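Prolyl oligopeptidase (Novosphingobium capsulatum, PDB 1YR2) is an S9A-family serine endopeptidase, built from a beta-propeller and an alpha/beta-hydrolase domain, that probably cleaves oligopeptides after proline and, less readily, after alanine. Local coordinates at residues R101-L105 against L452-P456; W513-G518 against T717-R722; L684-E688 against E704-D708. The contacts are given in a common frame with arbitrary orientation. Residues are numbered along the deposited sequence.

Contact 1 (R101-L105 against L452-P456)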
loop_
_atom_site.group_PDB
_atom_site.type_symbol
_atom_site.label_atom_id
_atom_site.label_comp_id
_atom_site.label_asym_id
_atom_site.label_seq_id
_atom_site.Cartn_x
_atom_site.Cartn_y
_atom_site.Cartn_z
ATOM N N ARG A 101 -14.481 -5.453 18.367
ATOM C CA ARG A 101 -13.204 -5.997 17.935
ATOM C C ARG A 101 -12.442 -4.962 17.102
ATOM O O ARG A 101 -11.244 -4.734 17.344
ATOM C CB ARG A 101 -13.364 -7.288 17.138
ATOM C CG ARG A 101 -12.052 -8.025 16.913
ATOM C CD ARG A 101 -11.524 -8.615 18.189
ATOM N NE ARG A 101 -10.118 -8.952 18.144
ATOM C CZ ARG A 101 -9.122 -8.141 18.532
ATOM N NH1 ARG A 101 -9.328 -6.849 18.847
ATOM N NH2 ARG A 101 -7.892 -8.592 18.482
ATOM N N MET A 102 -13.113 -4.342 16.135
ATOM C CA MET A 102 -12.440 -3.429 15.223
ATOM C C MET A 102 -11.902 -2.202 15.956
ATOM O O MET A 102 -10.766 -1.839 15.746
ATOM C CB MET A 102 -13.306 -2.956 14.087
ATOM C CG MET A 102 -12.464 -2.154 13.086
ATOM S SD MET A 102 -13.238 -2.042 11.575
ATOM C CE MET A 102 -11.944 -0.946 10.619
ATOM N N LYS A 103 -12.711 -1.610 16.826
ATOM C CA LYS A 103 -12.265 -0.481 17.618
ATOM C C LYS A 103 -10.953 -0.862 18.352
ATOM O O LYS A 103 -10.033 -0.075 18.428
ATOM C CB LYS A 103 -13.337 -0.086 18.638
ATOM C CG LYS A 103 -14.501 0.767 18.093
ATOM C CD LYS A 103 -15.388 1.345 19.254
ATOM C CE LYS A 103 -16.683 1.979 18.725
ATOM N NZ LYS A 103 -17.795 1.998 19.762
ATOM N N ALA A 104 -10.874 -2.063 18.895
ATOM C CA ALA A 104 -9.738 -2.431 19.724
ATOM C C ALA A 104 -8.455 -2.663 18.884
ATOM O O ALA A 104 -7.361 -2.586 19.436
ATOM C CB ALA A 104 -10.051 -3.639 20.535
ATOM N N LEU A 105 -8.629 -2.868 17.576
ATOM C CA LEU A 105 -7.528 -3.154 16.627
ATOM C C LEU A 105 -6.863 -1.921 16.006
ATOM O O LEU A 105 -5.778 -2.050 15.404
ATOM C CB LEU A 105 -8.045 -4.016 15.479
ATOM C CG LEU A 105 -8.388 -5.466 15.787
ATOM C CD1 LEU A 105 -9.051 -6.123 14.619
ATOM C CD2 LEU A 105 -7.152 -6.212 16.109
ATOM N N LEU A 452 -0.036 -5.581 20.942
ATOM C CA LEU A 452 -1.250 -5.650 20.111
ATOM C C LEU A 452 -2.311 -6.398 20.912
ATOM O O LEU A 452 -2.016 -7.027 21.919
ATOM C CB LEU A 452 -0.978 -6.433 18.831
ATOM C CG LEU A 452 0.102 -5.861 17.889
ATOM C CD1 LEU A 452 0.221 -6.701 16.688
ATOM C CD2 LEU A 452 -0.293 -4.454 17.516
ATOM N N THR A 453 -3.547 -6.354 20.452
ATOM C CA THR A 453 -4.612 -7.106 21.114
ATOM C C THR A 453 -4.709 -8.571 20.661
ATOM O O THR A 453 -5.609 -9.300 21.096
ATOM C CB THR A 453 -5.956 -6.445 20.908
ATOM O OG1 THR A 453 -6.219 -6.353 19.512
ATOM C CG2 THR A 453 -5.952 -4.997 21.465
ATOM N N PHE A 454 -3.823 -8.991 19.772
ATOM C CA PHE A 454 -3.764 -10.371 19.319
ATOM C C PHE A 454 -2.320 -10.753 19.153
ATOM O O PHE A 454 -1.438 -9.889 19.141
ATOM C CB PHE A 454 -4.554 -10.530 18.002
ATOM C CG PHE A 454 -3.999 -9.702 16.853
ATOM C CD1 PHE A 454 -4.388 -8.392 16.646
ATOM C CD2 PHE A 454 -3.087 -10.249 16.005
ATOM C CE1 PHE A 454 -3.841 -7.644 15.610
ATOM C CE2 PHE A 454 -2.554 -9.500 14.952
ATOM C CZ PHE A 454 -2.915 -8.216 14.760
ATOM N N ASP A 455 -2.069 -12.043 18.964
ATOM C CA ASP A 455 -0.733 -12.544 18.663
ATOM C C ASP A 455 -0.646 -12.961 17.210
ATOM O O ASP A 455 -1.310 -13.919 16.841
ATOM C CB ASP A 455 -0.468 -13.773 19.537
ATOM C CG ASP A 455 0.947 -14.327 19.393
ATOM O OD1 ASP A 455 1.726 -13.912 18.488
ATOM O OD2 ASP A 455 1.369 -15.193 20.185
ATOM N N PRO A 456 0.154 -12.290 16.393
ATOM C CA PRO A 456 0.320 -12.696 14.986
ATOM C C PRO A 456 0.608 -14.191 14.738
ATOM O O PRO A 456 0.096 -14.720 13.748
ATOM C CB PRO A 456 1.470 -11.807 14.482
ATOM C CG PRO A 456 1.307 -10.575 15.313
ATOM C CD PRO A 456 0.932 -11.083 16.714
#

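Contact 2 (W513-G518 against T717-R722)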
loop_
_atom_site.group_PDB
_atom_site.type_symbol
_atom_site.label_atom_id
_atom_site.label_comp_id
_atom_site.label_asym_id
_atom_site.label_seq_id
_atom_site.Cartn_x
_atom_site.Cartn_y
_atom_site.Cartn_z
ATOM N N TRP A 513 -12.600 -9.657 10.823
ATOM C CA TRP A 513 -13.260 -10.859 10.337
ATOM C C TRP A 513 -12.484 -12.105 10.740
ATOM O O TRP A 513 -13.068 -13.024 11.290
ATOM C CB TRP A 513 -13.401 -10.831 8.818
ATOM C CG TRP A 513 -14.079 -11.954 8.179
ATOM C CD1 TRP A 513 -13.513 -13.045 7.619
ATOM C CD2 TRP A 513 -15.499 -12.098 7.983
ATOM N NE1 TRP A 513 -14.479 -13.863 7.095
ATOM C CE2 TRP A 513 -15.707 -13.305 7.299
ATOM C CE3 TRP A 513 -16.599 -11.309 8.296
ATOM C CZ2 TRP A 513 -16.964 -13.740 6.902
ATOM C CZ3 TRP A 513 -17.876 -11.741 7.890
ATOM C CH2 TRP A 513 -18.039 -12.951 7.224
ATOM N N ILE A 514 -11.185 -12.125 10.485
ATOM C CA ILE A 514 -10.347 -13.302 10.786
ATOM C C ILE A 514 -10.320 -13.607 12.287
ATOM O O ILE A 514 -10.437 -14.772 12.698
ATOM C CB ILE A 514 -8.941 -13.072 10.266
ATOM C CG1 ILE A 514 -8.957 -12.849 8.724
ATOM C CG2 ILE A 514 -8.019 -14.231 10.713
ATOM C CD1 ILE A 514 -7.760 -12.062 8.212
ATOM N N ASP A 515 -10.201 -12.558 13.107
ATOM C CA ASP A 515 -10.191 -12.733 14.552
ATOM C C ASP A 515 -11.578 -12.768 15.175
ATOM O O ASP A 515 -11.724 -12.693 16.412
ATOM C CB ASP A 515 -9.303 -11.716 15.205
ATOM C CG ASP A 515 -8.908 -12.128 16.623
ATOM O OD1 ASP A 515 -8.709 -13.339 16.894
ATOM O OD2 ASP A 515 -8.786 -11.305 17.520
ATOM N N SER A 516 -12.598 -12.929 14.316
ATOM C CA SER A 516 -13.941 -13.294 14.752
ATOM C C SER A 516 -14.316 -14.749 14.349
ATOM O O SER A 516 -15.427 -15.172 14.577
ATOM C CB SER A 516 -14.944 -12.284 14.174
ATOM O OG SER A 516 -14.692 -10.990 14.714
ATOM N N GLY A 517 -13.360 -15.510 13.814
ATOM C CA GLY A 517 -13.565 -16.889 13.383
ATOM C C GLY A 517 -13.945 -17.106 11.919
ATOM O O GLY A 517 -14.440 -18.191 11.556
ATOM N N GLY A 518 -13.790 -16.074 11.082
ATOM C CA GLY A 518 -14.047 -16.199 9.657
ATOM C C GLY A 518 -12.749 -16.448 8.904
ATOM O O GLY A 518 -11.665 -16.154 9.424
ATOM N N THR A 717 -23.704 -15.476 5.937
ATOM C CA THR A 717 -22.836 -16.621 5.775
ATOM C C THR A 717 -22.809 -17.578 6.963
ATOM O O THR A 717 -22.074 -18.570 6.932
ATOM C CB THR A 717 -21.388 -16.212 5.480
ATOM O OG1 THR A 717 -20.875 -15.375 6.523
ATOM C CG2 THR A 717 -21.258 -15.428 4.187
ATOM N N GLY A 718 -23.536 -17.273 8.020
ATOM C CA GLY A 718 -23.547 -18.155 9.183
ATOM C C GLY A 718 -22.370 -17.975 10.128
ATOM O O GLY A 718 -22.081 -18.865 10.919
ATOM N N LEU A 719 -21.708 -16.826 10.106
ATOM C CA LEU A 719 -20.630 -16.578 11.034
ATOM C C LEU A 719 -21.153 -16.063 12.356
ATOM O O LEU A 719 -21.766 -15.000 12.403
ATOM C CB LEU A 719 -19.632 -15.555 10.489
ATOM C CG LEU A 719 -18.452 -15.265 11.430
ATOM C CD1 LEU A 719 -17.606 -16.540 11.622
ATOM C CD2 LEU A 719 -17.586 -14.107 10.934
ATOM N N THR A 720 -20.853 -16.794 13.426
ATOM C CA THR A 720 -21.058 -16.306 14.781
ATOM C C THR A 720 -19.702 -15.840 15.311
ATOM O O THR A 720 -18.831 -16.660 15.501
ATOM C CB THR A 720 -21.652 -17.454 15.641
ATOM O OG1 THR A 720 -23.012 -17.714 15.233
ATOM C CG2 THR A 720 -21.736 -17.064 17.112
ATOM N N PRO A 721 -19.491 -14.535 15.504
ATOM C CA PRO A 721 -18.188 -14.010 15.980
ATOM C C PRO A 721 -17.767 -14.631 17.298
ATOM O O PRO A 721 -18.577 -14.613 18.237
ATOM C CB PRO A 721 -18.459 -12.516 16.177
ATOM C CG PRO A 721 -19.544 -12.224 15.172
ATOM C CD PRO A 721 -20.443 -13.437 15.254
ATOM N N ARG A 722 -16.584 -15.238 17.341
ATOM C CA ARG A 722 -16.053 -15.851 18.548
ATOM C C ARG A 722 -14.580 -15.535 18.733
ATOM O O ARG A 722 -13.825 -15.537 17.769
ATOM C CB ARG A 722 -16.135 -17.372 18.475
ATOM C CG ARG A 722 -17.460 -18.034 18.709
ATOM C CD ARG A 722 -17.293 -19.525 18.623
ATOM N NE ARG A 722 -18.435 -20.304 19.107
ATOM C CZ ARG A 722 -18.947 -21.358 18.467
ATOM N NH1 ARG A 722 -18.454 -21.766 17.291
ATOM N NH2 ARG A 722 -19.962 -22.008 19.003
#

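Contact 3 (L684-E688 against E704-D708)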
loop_
_atom_site.group_PDB
_atom_site.type_symbol
_atom_site.label_atom_id
_atom_site.label_comp_id
_atom_site.label_asym_id
_atom_site.label_seq_id
_atom_site.Cartn_x
_atom_site.Cartn_y
_atom_site.Cartn_z
ATOM N N LEU A 684 -29.776 -3.835 -0.423
ATOM C CA LEU A 684 -29.825 -2.609 0.335
ATOM C C LEU A 684 -28.692 -1.702 -0.040
ATOM O O LEU A 684 -27.689 -2.168 -0.534
ATOM C CB LEU A 684 -29.647 -2.872 1.850
ATOM C CG LEU A 684 -30.668 -3.811 2.499
ATOM C CD1 LEU A 684 -30.332 -4.001 4.005
ATOM C CD2 LEU A 684 -32.055 -3.306 2.323
ATOM N N ILE A 685 -28.868 -0.401 0.213
ATOM C CA ILE A 685 -27.773 0.533 0.006
ATOM C C ILE A 685 -27.529 1.309 1.290
ATOM O O ILE A 685 -28.444 1.917 1.823
ATOM C CB ILE A 685 -27.999 1.471 -1.241
ATOM C CG1 ILE A 685 -26.765 2.343 -1.471
ATOM C CG2 ILE A 685 -29.254 2.358 -1.035
ATOM C CD1 ILE A 685 -26.835 3.222 -2.685
ATOM N N ARG A 686 -26.288 1.296 1.769
ATOM C CA ARG A 686 -25.889 2.077 2.940
ATOM C C ARG A 686 -25.212 3.331 2.426
ATOM O O ARG A 686 -24.174 3.256 1.769
ATOM C CB ARG A 686 -24.942 1.277 3.814
ATOM C CG ARG A 686 -24.471 1.980 5.086
ATOM C CD ARG A 686 -23.312 1.249 5.718
ATOM N NE ARG A 686 -23.008 1.774 7.042
ATOM C CZ ARG A 686 -22.317 2.899 7.283
ATOM N NH1 ARG A 686 -21.818 3.616 6.291
ATOM N NH2 ARG A 686 -22.094 3.295 8.531
ATOM N N ILE A 687 -25.818 4.464 2.688
ATOM C CA ILE A 687 -25.356 5.720 2.148
ATOM C C ILE A 687 -24.835 6.603 3.292
ATOM O O ILE A 687 -25.609 6.991 4.185
ATOM C CB ILE A 687 -26.461 6.425 1.386
ATOM C CG1 ILE A 687 -27.095 5.512 0.325
ATOM C CG2 ILE A 687 -25.859 7.626 0.685
ATOM C CD1 ILE A 687 -28.384 6.050 -0.294
ATOM N N GLU A 688 -23.544 6.900 3.261
ATOM C CA GLU A 688 -22.868 7.715 4.313
ATOM C C GLU A 688 -22.890 9.205 3.993
ATOM O O GLU A 688 -22.947 9.596 2.812
ATOM C CB GLU A 688 -21.414 7.220 4.505
ATOM C CG GLU A 688 -20.843 7.423 5.948
ATOM C CD GLU A 688 -19.923 6.270 6.415
ATOM O OE1 GLU A 688 -19.056 5.812 5.611
ATOM O OE2 GLU A 688 -20.049 5.806 7.593
ATOM N N GLU A 704 -17.666 2.196 11.801
ATOM C CA GLU A 704 -19.106 1.969 11.774
ATOM C C GLU A 704 -19.479 1.270 10.476
ATOM O O GLU A 704 -20.297 0.358 10.486
ATOM C CB GLU A 704 -19.873 3.298 11.907
ATOM C CG GLU A 704 -19.723 3.982 13.291
ATOM C CD GLU A 704 -20.283 5.412 13.364
ATOM O OE1 GLU A 704 -20.428 6.107 12.312
ATOM O OE2 GLU A 704 -20.580 5.861 14.513
ATOM N N GLU A 705 -18.899 1.710 9.355
ATOM C CA GLU A 705 -19.217 1.112 8.049
ATOM C C GLU A 705 -18.778 -0.363 8.008
ATOM O O GLU A 705 -19.534 -1.226 7.602
ATOM C CB GLU A 705 -18.527 1.846 6.895
ATOM C CG GLU A 705 -18.964 1.296 5.534
ATOM C CD GLU A 705 -18.395 2.083 4.345
ATOM O OE1 GLU A 705 -18.358 3.337 4.397
ATOM O OE2 GLU A 705 -18.010 1.460 3.338
ATOM N N THR A 706 -17.564 -0.617 8.481
ATOM C CA THR A 706 -16.992 -1.943 8.505
ATOM C C THR A 706 -17.838 -2.870 9.391
ATOM O O THR A 706 -18.125 -3.989 9.032
ATOM C CB THR A 706 -15.581 -1.882 9.050
ATOM O OG1 THR A 706 -14.749 -1.134 8.140
ATOM C CG2 THR A 706 -14.991 -3.302 9.101
ATOM N N ALA A 707 -18.219 -2.395 10.557
ATOM C CA ALA A 707 -19.037 -3.197 11.454
ATOM C C ALA A 707 -20.390 -3.570 10.802
ATOM O O ALA A 707 -20.829 -4.682 10.930
ATOM C CB ALA A 707 -19.290 -2.456 12.754
ATOM N N ASP A 708 -21.033 -2.610 10.154
ATOM C CA ASP A 708 -22.300 -2.816 9.428
ATOM C C ASP A 708 -22.130 -3.854 8.312
ATOM O O ASP A 708 -22.882 -4.812 8.193
ATOM C CB ASP A 708 -22.738 -1.514 8.766
ATOM C CG ASP A 708 -23.472 -0.560 9.719
ATOM O OD1 ASP A 708 -23.804 -0.938 10.889
ATOM O OD2 ASP A 708 -23.769 0.619 9.373
#

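Contact 1 (R101-L105 against L452-P456)
Leu-105, in the last turn of helix 95-105, lays its CD2 methyl against the Phe-454 ring (CD1 at 3.6 Å) and reaches OG1 of Thr-453 at 3.5 Å with the same atom. Beside this apolar touch lies a polar one. The Arg-101 guanidinium, one helical turn back, converges on a single hydroxyl: NH2 donates to OG1 of Thr-453 at 3.0 Å and NH1 donates to the same OG1 at 3.2 Å. The hydroxyl lies near the guanidinium plane, and CB of Phe-454 packs 3.9 Å from NH2. The charge of Arg-101 is met elsewhere, since its NE forms a salt bridge with Asp-515. The methyl of Thr-453 rests against the helix, CG2 lying 3.5 Å from the carbonyl O of Ala-104. The loop 452-456 leads from strand 443-446 of the last propeller blade to strand 459-467 of the hydrolase sheet, while helix 95-105 precedes strand 110-117 of the first blade. The contact therefore brings together the two interdomain crossings of the chain. Leu-105 and Phe-454 both also pack on Met-511 of helix 508-514, and Phe-454 rests on Pro-431 of strand 430-431.

Contact 2 (W513-G518 against T717-R722)
This contact within the hydrolase domain joins the C-terminal ends of two helices, helix 508-514 and helix 699-717, and the loops that follow them; the first loop leads into strand 519-523. Each helix closes in a Schellman motif with a glycine at positive phi. In the first, Gly-517 is the C-prime residue, with Gly-518 N bonded to Trp-513 O at 3.1 Å and Gly-517 N to Ile-514 O at 3.2 Å; in the second, Gly-718 turns the chain. The type I turn Ile-514 to Gly-517 presents the carbonyl of Ser-516 to the other segment, where Arg-722 N donates to Ser-516 O at 3.0 Å and Pro-721 CA adds a CA-H...O contact to that oxygen at 3.3 Å. Leu-719 supplies the apolar half. Leu-719 CD2 sits 3.8 Å from the centroid of the Trp-513 six-membered ring, almost on the normal, a CH-pi contact, while Leu-719 CD1 lies 3.6 Å from Gly-517 O and 3.9 Å from Gly-518 N. A beta carbon at Gly-518 would collide with the indole, whose NE1 bonds to Ala-519 O. Around this contact, Trp-513 is packed on Leu-713 and Ala-714 of helix 699-717, Ser-516 and Pro-721 touch helix 95-105 at Leu-98 and Ala-97, and Asp-515 lies on Phe-459 of strand 459-467.

Contact 3 (L684-E688 against E704-D708)
Two carboxylates nearly touch here: OE1 of Glu-688 lies 2.8 Å from OE1 of Glu-705, a close approach of like charges rather than a hydrogen bond. Arg-686 sets positive charge beside the pair and organises a salt-bridge network. Pointing from the strand toward helix 699-717, it donates from NE to Asp-708 OD2 at 2.7 Å, nearly in line, with a weak second bond from NH2 to the same OD2 at 3.3 Å. Its NH1 reaches Glu-688 OE2, two residues on along its own chain, at 3.1 Å. Glu-705 is held more loosely: its OE1 stands 4.0 Å from Arg-686 NH1, a long ion pair well out of the guanidinium plane. One face of the guanidinium instead covers the helix backbone, NH2 lying 3.6 Å from Glu-705 CA. Asp-708 has a second partner, since its OD1 bridges to Arg-95 of helix 95-105. The long arginine spans a wide gap, for the short segments' axes come no nearer than 11.0 Å and run almost antiparallel, at 166°. Strand 683-687, at the edge of the central sheet beside strand 649-654, followed by helix 699-717 running back alongside it, is the closing beta-loop-alpha unit of the alpha/beta-hydrolase fold.

Overall arrangement
Helix 95-105 ties the three contacts together. Contact 1 joins contact 2 by the salt bridge Arg-101 NE to Asp-515 OD2 at 2.8 Å, their centres about 14 Å apart. It meets contact 3 by packing, Met-102 SD lying 3.3 Å from Thr-706 CG2, with centres about 22 Å apart. Contacts 2 and 3 do not touch (nearest atoms about 7 Å, centres about 18 Å), but helix 699-717 runs from one to the other, and contact 3 is nested in the loop that contact 2 closes. Residues 689-697, between the segments of contact 3, are unmodelled; in alpha/beta-hydrolases the loop after this last strand typically carries the catalytic histidine.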